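Local coordinates for MmeI (Methylophilus methylotrophus, PDB 5HR4), which combines restriction and modification in one type IIL enzyme, binding DNA and probably transferring a methyl group from S-adenosyl-L-methionine to N6 of adenine, at residues A[355-361]-A[407-412]; A[746-750]-A[762-766]; A[382-386]-A[437-441]; A[539-544]-A[801-807]. All coordinates share one frame; numbering follows the deposited sequence.

Interaction 1 of 4, residues A[355-361]-A[407-412]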
# COMPACT_ATOMS: atom_id res chain seq x y z
N ARG A 355 23.52 10.40 18.86
CA ARG A 355 24.30 9.18 18.69
C ARG A 355 23.57 7.96 19.23
O ARG A 355 23.76 6.85 18.72
CB ARG A 355 25.66 9.30 19.37
CG ARG A 355 26.53 8.03 19.34
CD ARG A 355 26.82 7.54 17.91
NE ARG A 355 27.64 6.34 17.91
CZ ARG A 355 27.55 5.34 17.03
NH1 ARG A 355 26.67 5.37 16.04
NH2 ARG A 355 28.36 4.30 17.14
N GLY A 356 22.74 8.13 20.26
CA GLY A 356 22.07 7.01 20.90
C GLY A 356 20.72 6.64 20.34
O GLY A 356 20.04 5.79 20.94
N LEU A 357 20.28 7.25 19.23
CA LEU A 357 18.98 6.97 18.64
C LEU A 357 19.07 5.75 17.72
O LEU A 357 19.99 5.66 16.91
CB LEU A 357 18.49 8.17 17.83
CG LEU A 357 18.03 9.48 18.48
CD1 LEU A 357 17.67 10.44 17.36
CD2 LEU A 357 16.83 9.28 19.40
N THR A 358 18.11 4.84 17.84
CA THR A 358 18.09 3.64 17.00
C THR A 358 16.81 3.61 16.17
O THR A 358 15.74 4.01 16.64
CB THR A 358 18.20 2.36 17.85
OG1 THR A 358 17.22 2.38 18.90
CG2 THR A 358 19.56 2.26 18.49
N PHE A 359 16.94 3.13 14.92
CA PHE A 359 15.82 3.07 13.98
C PHE A 359 15.61 1.64 13.51
O PHE A 359 16.56 0.94 13.17
CB PHE A 359 16.07 4.01 12.80
CG PHE A 359 16.31 5.44 13.22
CD1 PHE A 359 15.26 6.34 13.28
CD2 PHE A 359 17.58 5.86 13.59
CE1 PHE A 359 15.46 7.63 13.69
CE2 PHE A 359 17.78 7.17 13.98
CZ PHE A 359 16.72 8.05 14.03
N PHE A 360 14.34 1.22 13.45
CA PHE A 360 13.98 -0.19 13.28
C PHE A 360 12.84 -0.32 12.27
O PHE A 360 11.69 0.00 12.57
CB PHE A 360 13.57 -0.76 14.64
CG PHE A 360 13.41 -2.24 14.66
CD1 PHE A 360 13.74 -3.03 13.56
CD2 PHE A 360 12.93 -2.86 15.81
CE1 PHE A 360 13.56 -4.41 13.59
CE2 PHE A 360 12.75 -4.23 15.86
CZ PHE A 360 13.07 -5.01 14.74
N ASP A 361 13.16 -0.83 11.07
CA ASP A 361 12.18 -1.04 10.00
C ASP A 361 11.87 -2.53 9.82
O ASP A 361 12.62 -3.24 9.13
CB ASP A 361 12.70 -0.43 8.69
CG ASP A 361 11.66 -0.46 7.55
OD1 ASP A 361 10.60 -1.13 7.67
OD2 ASP A 361 11.94 0.17 6.49
N ASP A 407 25.68 1.72 12.58
CA ASP A 407 25.27 0.78 13.64
C ASP A 407 24.05 1.24 14.39
O ASP A 407 23.68 0.63 15.37
CB ASP A 407 26.41 0.51 14.62
CG ASP A 407 27.05 1.78 15.19
OD1 ASP A 407 26.39 2.84 15.24
OD2 ASP A 407 28.23 1.71 15.61
N GLN A 408 23.37 2.31 14.00
CA GLN A 408 22.15 2.74 14.66
C GLN A 408 20.90 2.27 13.91
O GLN A 408 19.78 2.57 14.35
CB GLN A 408 22.14 4.26 14.81
CG GLN A 408 23.42 4.79 15.41
CD GLN A 408 23.55 6.32 15.39
OE1 GLN A 408 24.60 6.86 15.03
NE2 GLN A 408 22.47 7.02 15.75
N PHE A 409 21.05 1.49 12.84
CA PHE A 409 19.92 1.14 12.00
C PHE A 409 19.74 -0.37 11.92
O PHE A 409 20.70 -1.13 11.77
CB PHE A 409 20.09 1.78 10.63
CG PHE A 409 20.08 3.28 10.70
CD1 PHE A 409 21.24 3.98 11.01
CD2 PHE A 409 18.90 3.98 10.51
CE1 PHE A 409 21.22 5.40 11.10
CE2 PHE A 409 18.87 5.37 10.59
CZ PHE A 409 20.04 6.08 10.90
N PHE A 410 18.47 -0.79 12.04
CA PHE A 410 18.07 -2.17 12.26
C PHE A 410 16.90 -2.47 11.33
O PHE A 410 16.01 -1.63 11.19
CB PHE A 410 17.63 -2.39 13.73
CG PHE A 410 18.73 -2.17 14.75
CD1 PHE A 410 19.03 -0.90 15.23
CD2 PHE A 410 19.46 -3.25 15.25
CE1 PHE A 410 20.05 -0.71 16.19
CE2 PHE A 410 20.48 -3.07 16.19
CZ PHE A 410 20.77 -1.80 16.65
N GLY A 411 16.88 -3.65 10.73
CA GLY A 411 15.82 -3.97 9.79
C GLY A 411 15.62 -5.46 9.61
O GLY A 411 16.57 -6.25 9.74
N ILE A 412 14.39 -5.85 9.27
CA ILE A 412 14.02 -7.22 8.93
C ILE A 412 13.48 -7.25 7.50
O ILE A 412 12.63 -6.43 7.13
CB ILE A 412 12.96 -7.78 9.90
CG1 ILE A 412 13.40 -7.67 11.37
CG2 ILE A 412 12.70 -9.21 9.58
CD1 ILE A 412 12.26 -7.83 12.38

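Interaction 2 of 4, residues A[746-750]-A[762-766]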
# COMPACT_ATOMS: atom_id res chain seq x y z
N TYR A 746 -37.83 -4.23 -7.78
CA TYR A 746 -36.91 -3.98 -6.67
C TYR A 746 -36.09 -2.71 -6.89
O TYR A 746 -35.92 -2.21 -8.01
CB TYR A 746 -35.98 -5.18 -6.45
CG TYR A 746 -35.21 -5.57 -7.69
CD1 TYR A 746 -33.95 -5.05 -7.92
CD2 TYR A 746 -35.73 -6.46 -8.62
CE1 TYR A 746 -33.22 -5.39 -9.04
CE2 TYR A 746 -35.01 -6.81 -9.75
CZ TYR A 746 -33.75 -6.27 -9.96
OH TYR A 746 -33.00 -6.60 -11.07
N LEU A 747 -35.54 -2.20 -5.79
CA LEU A 747 -34.68 -1.03 -5.80
C LEU A 747 -33.22 -1.46 -5.81
O LEU A 747 -32.78 -2.16 -4.90
CB LEU A 747 -34.96 -0.16 -4.57
CG LEU A 747 -34.04 1.02 -4.29
CD1 LEU A 747 -34.20 2.07 -5.36
CD2 LEU A 747 -34.35 1.58 -2.91
N LEU A 748 -32.48 -1.05 -6.84
CA LEU A 748 -31.11 -1.47 -7.07
C LEU A 748 -30.12 -0.42 -6.58
O LEU A 748 -30.26 0.77 -6.91
CB LEU A 748 -30.89 -1.72 -8.56
CG LEU A 748 -29.61 -2.42 -9.00
CD1 LEU A 748 -29.83 -3.02 -10.38
CD2 LEU A 748 -28.42 -1.47 -9.04
N ILE A 749 -29.08 -0.85 -5.86
CA ILE A 749 -28.00 0.01 -5.40
C ILE A 749 -26.69 -0.51 -5.99
O ILE A 749 -26.30 -1.65 -5.70
CB ILE A 749 -27.89 0.06 -3.87
CG1 ILE A 749 -29.23 0.40 -3.21
CG2 ILE A 749 -26.79 1.04 -3.47
CD1 ILE A 749 -30.15 -0.81 -2.96
N PRO A 750 -25.98 0.25 -6.81
CA PRO A 750 -24.70 -0.22 -7.35
C PRO A 750 -23.66 -0.43 -6.25
O PRO A 750 -23.61 0.31 -5.27
CB PRO A 750 -24.28 0.91 -8.30
CG PRO A 750 -25.58 1.51 -8.74
CD PRO A 750 -26.45 1.46 -7.51
N ILE A 762 -29.08 5.35 -7.41
CA ILE A 762 -29.89 4.16 -7.20
C ILE A 762 -31.20 4.31 -7.99
O ILE A 762 -31.54 5.38 -8.47
CB ILE A 762 -30.15 3.94 -5.71
CG1 ILE A 762 -30.94 5.11 -5.14
CG2 ILE A 762 -28.84 3.83 -4.96
CD1 ILE A 762 -31.13 4.98 -3.68
N GLY A 763 -31.94 3.21 -8.13
CA GLY A 763 -33.18 3.34 -8.87
C GLY A 763 -33.99 2.06 -8.85
O GLY A 763 -33.57 1.04 -8.30
N PHE A 764 -35.17 2.12 -9.47
CA PHE A 764 -36.07 0.97 -9.52
C PHE A 764 -35.91 0.20 -10.82
O PHE A 764 -35.68 0.78 -11.89
CB PHE A 764 -37.52 1.39 -9.36
CG PHE A 764 -37.88 1.82 -7.98
CD1 PHE A 764 -38.17 0.89 -7.00
CD2 PHE A 764 -37.94 3.18 -7.66
CE1 PHE A 764 -38.51 1.30 -5.72
CE2 PHE A 764 -38.28 3.59 -6.38
CZ PHE A 764 -38.56 2.66 -5.41
N VAL A 765 -36.05 -1.12 -10.72
CA VAL A 765 -35.80 -2.04 -11.82
C VAL A 765 -36.91 -3.09 -11.87
O VAL A 765 -37.43 -3.52 -10.83
CB VAL A 765 -34.42 -2.72 -11.66
CG1 VAL A 765 -34.04 -3.42 -12.93
CG2 VAL A 765 -33.37 -1.71 -11.30
N ASP A 766 -37.27 -3.50 -13.09
CA ASP A 766 -38.32 -4.50 -13.29
C ASP A 766 -37.89 -5.88 -12.79
O ASP A 766 -36.73 -6.29 -12.91
CB ASP A 766 -38.70 -4.60 -14.78
CG ASP A 766 -39.82 -5.62 -15.03
OD1 ASP A 766 -39.52 -6.82 -15.23
OD2 ASP A 766 -41.02 -5.22 -15.02

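Interaction 3 of 4, residues A[382-386]-A[437-441]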
# COMPACT_ATOMS: atom_id res chain seq x y z
N ILE A 382 25.89 17.75 10.66
CA ILE A 382 26.84 18.74 10.13
C ILE A 382 26.65 20.08 10.83
O ILE A 382 27.62 20.71 11.29
CB ILE A 382 26.69 18.89 8.60
CG1 ILE A 382 27.50 17.85 7.84
CG2 ILE A 382 27.13 20.29 8.15
CD1 ILE A 382 27.20 17.86 6.33
N GLU A 383 25.41 20.56 10.90
CA GLU A 383 25.14 21.82 11.57
C GLU A 383 25.49 21.74 13.05
O GLU A 383 25.89 22.76 13.64
CB GLU A 383 23.66 22.20 11.38
CG GLU A 383 23.25 22.38 9.91
CD GLU A 383 24.27 23.19 9.09
OE1 GLU A 383 24.76 24.24 9.57
OE2 GLU A 383 24.61 22.78 7.97
N VAL A 384 25.39 20.56 13.66
CA VAL A 384 25.79 20.42 15.06
C VAL A 384 27.28 20.66 15.21
O VAL A 384 27.73 21.44 16.06
CB VAL A 384 25.38 19.04 15.62
CG1 VAL A 384 26.17 18.74 16.88
CG2 VAL A 384 23.88 19.01 15.90
N LEU A 385 28.08 19.99 14.38
CA LEU A 385 29.52 20.23 14.41
C LEU A 385 29.86 21.66 13.99
O LEU A 385 30.86 22.21 14.48
CB LEU A 385 30.24 19.21 13.52
CG LEU A 385 30.05 17.85 14.19
CD1 LEU A 385 30.55 16.62 13.37
CD2 LEU A 385 30.72 17.90 15.55
N ARG A 386 29.06 22.28 13.12
CA ARG A 386 29.26 23.70 12.82
C ARG A 386 29.08 24.52 14.08
O ARG A 386 29.92 25.37 14.41
CB ARG A 386 28.29 24.17 11.72
CG ARG A 386 28.46 25.63 11.25
CD ARG A 386 28.69 25.70 9.72
NE ARG A 386 27.70 24.95 8.95
CZ ARG A 386 27.87 24.51 7.70
NH1 ARG A 386 29.01 24.73 7.06
NH2 ARG A 386 26.91 23.83 7.08
N ILE A 437 30.51 16.20 4.23
CA ILE A 437 31.11 16.93 5.35
C ILE A 437 32.56 17.29 5.04
O ILE A 437 33.03 18.37 5.42
CB ILE A 437 31.00 16.14 6.67
CG1 ILE A 437 31.03 17.11 7.84
CG2 ILE A 437 32.17 15.18 6.83
CD1 ILE A 437 30.70 16.48 9.19
N SER A 438 33.27 16.43 4.30
CA SER A 438 34.61 16.76 3.85
C SER A 438 34.62 18.04 3.03
O SER A 438 35.59 18.80 3.07
CB SER A 438 35.20 15.61 3.03
OG SER A 438 35.55 14.51 3.86
N ASP A 439 33.54 18.30 2.28
CA ASP A 439 33.46 19.52 1.49
C ASP A 439 33.21 20.73 2.37
O ASP A 439 33.86 21.77 2.20
CB ASP A 439 32.36 19.40 0.44
CG ASP A 439 32.64 18.31 -0.58
OD1 ASP A 439 33.76 17.74 -0.58
OD2 ASP A 439 31.73 18.02 -1.40
N GLU A 440 32.27 20.63 3.32
CA GLU A 440 31.91 21.79 4.14
C GLU A 440 33.12 22.34 4.88
O GLU A 440 33.31 23.57 4.94
CB GLU A 440 30.83 21.43 5.15
CG GLU A 440 29.51 21.07 4.53
CD GLU A 440 28.92 22.20 3.72
OE1 GLU A 440 29.08 23.38 4.12
OE2 GLU A 440 28.30 21.89 2.67
N PHE A 441 33.92 21.47 5.47
CA PHE A 441 34.99 21.88 6.37
C PHE A 441 36.37 21.66 5.78
O PHE A 441 37.35 21.66 6.52
CB PHE A 441 34.88 21.12 7.69
CG PHE A 441 33.54 21.23 8.33
CD1 PHE A 441 32.87 22.44 8.35
CD2 PHE A 441 32.94 20.13 8.91
CE1 PHE A 441 31.63 22.55 8.93
CE2 PHE A 441 31.70 20.23 9.51
CZ PHE A 441 31.04 21.44 9.52

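Interaction 4 of 4, residues A[539-544]-A[801-807]. With nucleotides of chain B.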
# COMPACT_ATOMS: atom_id res chain seq x y z
N ASN A 539 -5.08 2.01 2.50
CA ASN A 539 -6.07 2.76 3.25
C ASN A 539 -7.19 1.86 3.73
O ASN A 539 -8.00 2.30 4.56
CB ASN A 539 -6.60 3.93 2.43
CG ASN A 539 -7.12 3.51 1.07
OD1 ASN A 539 -6.78 2.44 0.57
ND2 ASN A 539 -7.94 4.35 0.48
N SER A 540 -7.21 0.61 3.26
CA SER A 540 -8.30 -0.32 3.53
C SER A 540 -8.41 -0.68 5.00
O SER A 540 -9.51 -0.96 5.49
CB SER A 540 -8.11 -1.59 2.70
OG SER A 540 -8.88 -1.53 1.51
N ILE A 541 -7.28 -0.68 5.73
CA ILE A 541 -7.30 -0.98 7.17
C ILE A 541 -7.90 0.13 8.00
O ILE A 541 -7.93 0.03 9.23
CB ILE A 541 -5.91 -1.27 7.76
CG1 ILE A 541 -5.05 0.00 7.80
CG2 ILE A 541 -5.19 -2.41 7.00
CD1 ILE A 541 -3.66 -0.23 8.45
N THR A 542 -8.39 1.20 7.37
CA THR A 542 -9.11 2.26 8.08
C THR A 542 -10.54 2.37 7.57
O THR A 542 -11.21 3.39 7.82
CB THR A 542 -8.40 3.62 7.96
OG1 THR A 542 -8.29 4.00 6.58
CG2 THR A 542 -7.01 3.58 8.59
N GLN A 543 -11.02 1.36 6.86
CA GLN A 543 -12.30 1.41 6.17
C GLN A 543 -13.00 0.06 6.29
O GLN A 543 -12.36 -0.98 6.46
CB GLN A 543 -12.13 1.79 4.69
CG GLN A 543 -11.32 3.08 4.44
CD GLN A 543 -10.83 3.22 2.99
OE1 GLN A 543 -11.07 2.35 2.17
NE2 GLN A 543 -10.14 4.31 2.69
N GLY A 544 -14.33 0.11 6.21
CA GLY A 544 -15.15 -1.07 6.07
C GLY A 544 -14.84 -2.18 7.05
O GLY A 544 -14.55 -1.94 8.23
N VAL A 801 -18.64 4.76 7.11
CA VAL A 801 -18.48 3.42 7.65
C VAL A 801 -18.37 2.37 6.58
O VAL A 801 -18.05 1.21 6.91
CB VAL A 801 -19.62 3.04 8.62
CG1 VAL A 801 -19.90 4.19 9.56
CG2 VAL A 801 -20.86 2.64 7.84
N GLY A 802 -18.65 2.70 5.32
CA GLY A 802 -18.45 1.75 4.24
C GLY A 802 -16.97 1.53 3.99
O GLY A 802 -16.10 2.03 4.69
N GLY A 803 -16.68 0.73 2.97
CA GLY A 803 -15.33 0.50 2.53
C GLY A 803 -15.10 1.19 1.20
O GLY A 803 -15.96 1.93 0.72
N ARG A 804 -13.93 0.94 0.62
CA ARG A 804 -13.61 1.57 -0.65
C ARG A 804 -12.75 0.62 -1.46
O ARG A 804 -12.10 -0.27 -0.92
CB ARG A 804 -12.87 2.91 -0.48
CG ARG A 804 -13.51 3.95 0.42
CD ARG A 804 -14.55 4.76 -0.31
NE ARG A 804 -15.21 5.73 0.56
CZ ARG A 804 -15.11 7.05 0.42
NH1 ARG A 804 -14.38 7.58 -0.57
NH2 ARG A 804 -15.75 7.85 1.26
N LEU A 805 -12.80 0.84 -2.78
CA LEU A 805 -11.88 0.27 -3.76
C LEU A 805 -10.96 1.40 -4.23
O LEU A 805 -11.40 2.27 -4.99
CB LEU A 805 -12.65 -0.32 -4.94
CG LEU A 805 -11.94 -1.32 -5.86
CD1 LEU A 805 -12.90 -1.74 -6.97
CD2 LEU A 805 -10.66 -0.78 -6.47
N GLU A 806 -9.68 1.33 -3.85
CA GLU A 806 -8.83 2.52 -3.79
C GLU A 806 -9.64 3.56 -3.04
O GLU A 806 -9.62 3.60 -1.81
CB GLU A 806 -8.41 3.03 -5.18
CG GLU A 806 -7.12 2.41 -5.76
CD GLU A 806 -6.56 3.12 -7.02
OE1 GLU A 806 -7.35 3.74 -7.79
OE2 GLU A 806 -5.32 3.04 -7.24
N SER A 807 -10.43 4.36 -3.76
CA SER A 807 -11.23 5.40 -3.14
C SER A 807 -12.68 5.44 -3.61
O SER A 807 -13.46 6.19 -3.03
CB SER A 807 -10.57 6.77 -3.36
OG SER A 807 -9.54 7.02 -2.40
P DC B 8 -1.43 -3.64 -7.86
OP1 DC B 8 -0.69 -4.90 -8.06
OP2 DC B 8 -0.93 -2.44 -8.56
O5' DC B 8 -2.96 -3.84 -8.25
C5' DC B 8 -3.89 -4.37 -7.32
C4' DC B 8 -5.09 -4.95 -8.06
O4' DC B 8 -6.23 -4.05 -7.96
C3' DC B 8 -4.86 -5.19 -9.54
O3' DC B 8 -5.56 -6.37 -9.93
C2' DC B 8 -5.48 -3.93 -10.17
C1' DC B 8 -6.68 -3.70 -9.25
N1 DC B 8 -7.15 -2.27 -9.20
C2 DC B 8 -8.43 -1.92 -9.66
O2 DC B 8 -9.17 -2.79 -10.10
N3 DC B 8 -8.83 -0.64 -9.59
C4 DC B 8 -8.01 0.29 -9.10
N4 DC B 8 -8.45 1.55 -9.04
C5 DC B 8 -6.70 -0.03 -8.62
C6 DC B 8 -6.32 -1.31 -8.69
P DG B 6 -9.39 -3.84 -0.61
OP1 DG B 6 -8.28 -3.38 0.27
OP2 DG B 6 -10.40 -2.85 -1.11
O5' DG B 6 -8.74 -4.69 -1.81
C5' DG B 6 -7.93 -5.82 -1.49
C4' DG B 6 -7.38 -6.49 -2.73
O4' DG B 6 -8.48 -7.03 -3.53
C3' DG B 6 -6.60 -5.59 -3.66
O3' DG B 6 -5.65 -6.38 -4.33
C2' DG B 6 -7.68 -5.08 -4.63
C1' DG B 6 -8.63 -6.28 -4.72
N9 DG B 6 -10.04 -5.91 -4.85
C8 DG B 6 -10.65 -4.80 -4.35
N7 DG B 6 -11.93 -4.72 -4.63
C5 DG B 6 -12.18 -5.86 -5.37
C6 DG B 6 -13.38 -6.32 -5.95
O6 DG B 6 -14.50 -5.79 -5.92
N1 DG B 6 -13.21 -7.53 -6.62
C2 DG B 6 -12.01 -8.20 -6.72
N2 DG B 6 -12.03 -9.36 -7.40
N3 DG B 6 -10.88 -7.79 -6.18
C4 DG B 6 -11.03 -6.61 -5.52
P DC B 5 -14.78 -3.99 2.45
OP1 DC B 5 -14.16 -3.44 3.68
OP2 DC B 5 -15.61 -3.17 1.54
O5' DC B 5 -13.61 -4.54 1.54
C5' DC B 5 -12.70 -5.48 2.04
C4' DC B 5 -12.08 -6.22 0.89
O4' DC B 5 -13.10 -6.92 0.17
C3' DC B 5 -11.48 -5.33 -0.17
O3' DC B 5 -10.20 -4.95 0.22
C2' DC B 5 -11.47 -6.24 -1.41
C1' DC B 5 -12.57 -7.27 -1.08
N1 DC B 5 -13.67 -7.30 -2.04
C2 DC B 5 -13.86 -8.44 -2.81
O2 DC B 5 -13.06 -9.37 -2.69
N3 DC B 5 -14.89 -8.49 -3.68
C4 DC B 5 -15.72 -7.44 -3.78
N4 DC B 5 -16.74 -7.52 -4.64
C5 DC B 5 -15.54 -6.27 -2.98
C6 DC B 5 -14.51 -6.25 -2.13
O HOH W 1 -11.81 -1.34 1.41

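Interaction 1 of 4, residues A[355-361]-A[407-412]
Phe359 and Phe409 lie side by side on one face of a parallel strand pair, CD2 of Phe359 3.3 Å from CE2 of Phe409; their planes, 12° apart, are slid so far that the rings barely overlap. On the other face the Phe360 ring, its CG anti to the backbone N (chi1 -170°), leans over the neighbouring strand, and the Ile412 methyl CD1 butts against its edge, 3.8 Å from CZ. The CG2 methyl of Thr358 nestles 3.8 Å from CE1 of Phe410. Four backbone bonds stitch the strands, from Phe359 N to Gln408 O through to Ile412 N to Asp361 O. Ahead of them, extended Gln408 fills the bend after helix 344-355: NE2 gives Leu357 O a straight bond of 3.1 Å, while Arg355 NH1 reaches OE1 from above the amide plane. Arg355 also holds Asp407 end-on, NH1 to OD1 (2.7 Å) and NH2 to OD2 (3.0 Å), both on syn lone pairs. Replacing Arg355 by an alanine is likely to leave the Asp407 carboxylate without this partner. Helix 368-388, in the crossover joining the strands, covers Phe359 and Phe409; strands 477-480 and 455-458 flank the pair in the Rossmann-like methyltransferase sheet, and Ile412 nears bound sinefungin.

Interaction 2 of 4, residues A[746-750]-A[762-766]
Ile762 opens the second segment by laying its CG2 methyl alongside Ile749, 3.8 Å from CG2 of that residue, the two side chains pointing the same way. Gly763 follows as a hydrogen-bonded antiparallel partner of Leu748: its N donates to Leu748 O, and its O receives Leu748 N at 2.8 Å. Phe764 forms a non-hydrogen-bonded pair with Leu747 and offers it a ring face. With CG anti to the backbone N (chi1 171°), Leu747 sets CD1 over the ring centre, 4.2 Å from the Phe764 centroid and 3° off the normal, a CH-pi contact. At Val765 two backbone bonds return, Val765 N to Tyr746 O (2.9 Å) and Tyr746 N to Val765 O (3.2 Å). Val765 CB sits over one face of the Tyr746 ring, 4.3 Å from its centroid, and CG2 reaches across to Leu748 CB at 3.7 Å. Asp766 OD1 accepts a hydrogen bond from Asn768 N, while Asp766 O comes 3.6 Å from Tyr746 CE2. Strand 763-765 is an outer strand of this four-stranded antiparallel sheet in the target recognition region, with 775-779 on the other side of 746-750. Helix 783-790 packs on Leu747 and Ile762, helix 679-683 on Leu748 and Val765.

Interaction 3 of 4, residues A[382-386]-A[437-441]
Arg386 and Glu440 are brought together by bent chains: Arg386 starts with CG anti to its own backbone N (chi1 -176°) and folds at chi2 and chi3, while Glu440 turns at chi2 (-61°). NH1 of Arg386 then donates to OE1 of Glu440 at 3.2 Å in a nearly straight bond. The oxygen lies in the guanidinium plane but is met on its anti side, with the carboxylate plane at 86° to the guanidinium. The NE/NH2 edge of the same guanidinium grips Glu383 side-on, NE to OE1 (3.1 Å) and NH2 to OE2 (2.7 Å). Beside these charges the helices meet through Ile382 and Ile437, which slide past each other in opposite directions with CG1 3.6 Å from CG1. Leu385 crosses Ile437 at about a right angle. Phe441, just past the end of helix 416-440, pushes its ring edge toward the backbone of the other helix, CZ lying 3.9 Å from Ile382 O, and has Glu440 CB over one face. Helix 398-401 adds Ile398 against Ile437 and Leu401 against Leu385. The chemistry is thus an apolar seam with a salt-bridge network along its exposed side: one arginine serves two carboxylates, probably easing the repulsion between Glu383 and Glu440 and linking the two helices.

Interaction 4 of 4, residues A[539-544]-A[801-807]
Gln543 and Arg804 cross at about a right angle, amide and guanidinium planes 35° apart, and it is the aliphatic root of the arginine that meets the amide: OE1 of Gln543 is 3.3 Å from Arg804 CB, with Arg804 CG above the Gln543 amide plane. At the guanidinium edge NH1 bonds Ser807 O in the carbonyl plane (3.0 Å), and NH2 reaches Arg799 O, so both bond backbone oxygens, which fixes the group's rotation. The carboxylate of Glu806 addresses a third flat group, the cytosine of DC8 of chain B, whose N4 donates to OE1 at 2.8 Å; Arg808 is a second partner of that oxygen. A lysine in place of Glu806 would probably leave this cytosine N4 without its acceptor and set a positive charge beside Arg808. Leu805 touches two bases, its CG 3.6 Å from N7 of DG6 of chain B and its CD2 against the ring of DC8 of chain B. Between the segments a water donates to Ser540 OG (2.9 Å) and Arg804 O (2.6 Å), with a longer link to OP2 of DG6 of chain B. Gly544 N adds a weak bond to Gly802 O (3.0 Å); Gly544 CA and Gly803 CA lie against OP1 and OP2 of DC5 of chain B, respectively, consistent with glycine at both places. The contact joins the turn between strand 532-538 and helix 544-556 of the methyltransferase to strand 803-805 of the target recognition region, an outer strand paired with 808-810, while strands 560-569 and 581-588 pack behind Gln543, Asn539 and Ser807.

Overall arrangement
From the N-terminal side, 355-361 opens interaction 1, 382-386 opens interaction 3, 407-412 closes interaction 1 and 437-441 interaction 3, so the two loops cross. Strand 359-361 leads into helix 368-388 and strand 409-413 into helix 416-440: interaction 1 joins the strands, interaction 3 the far ends of the following helices, with centres about 23 Å apart. Interaction 4 opens later in the methyltransferase, at 539-544, and closes 257 residues on, at 801-807. The short loop closed by interaction 2 lies wholly within that span, in the target recognition region. Interaction 4 alone bridges the two regions, beside the DNA; interactions 2 and 3 lie farthest apart, centres about 69 Å.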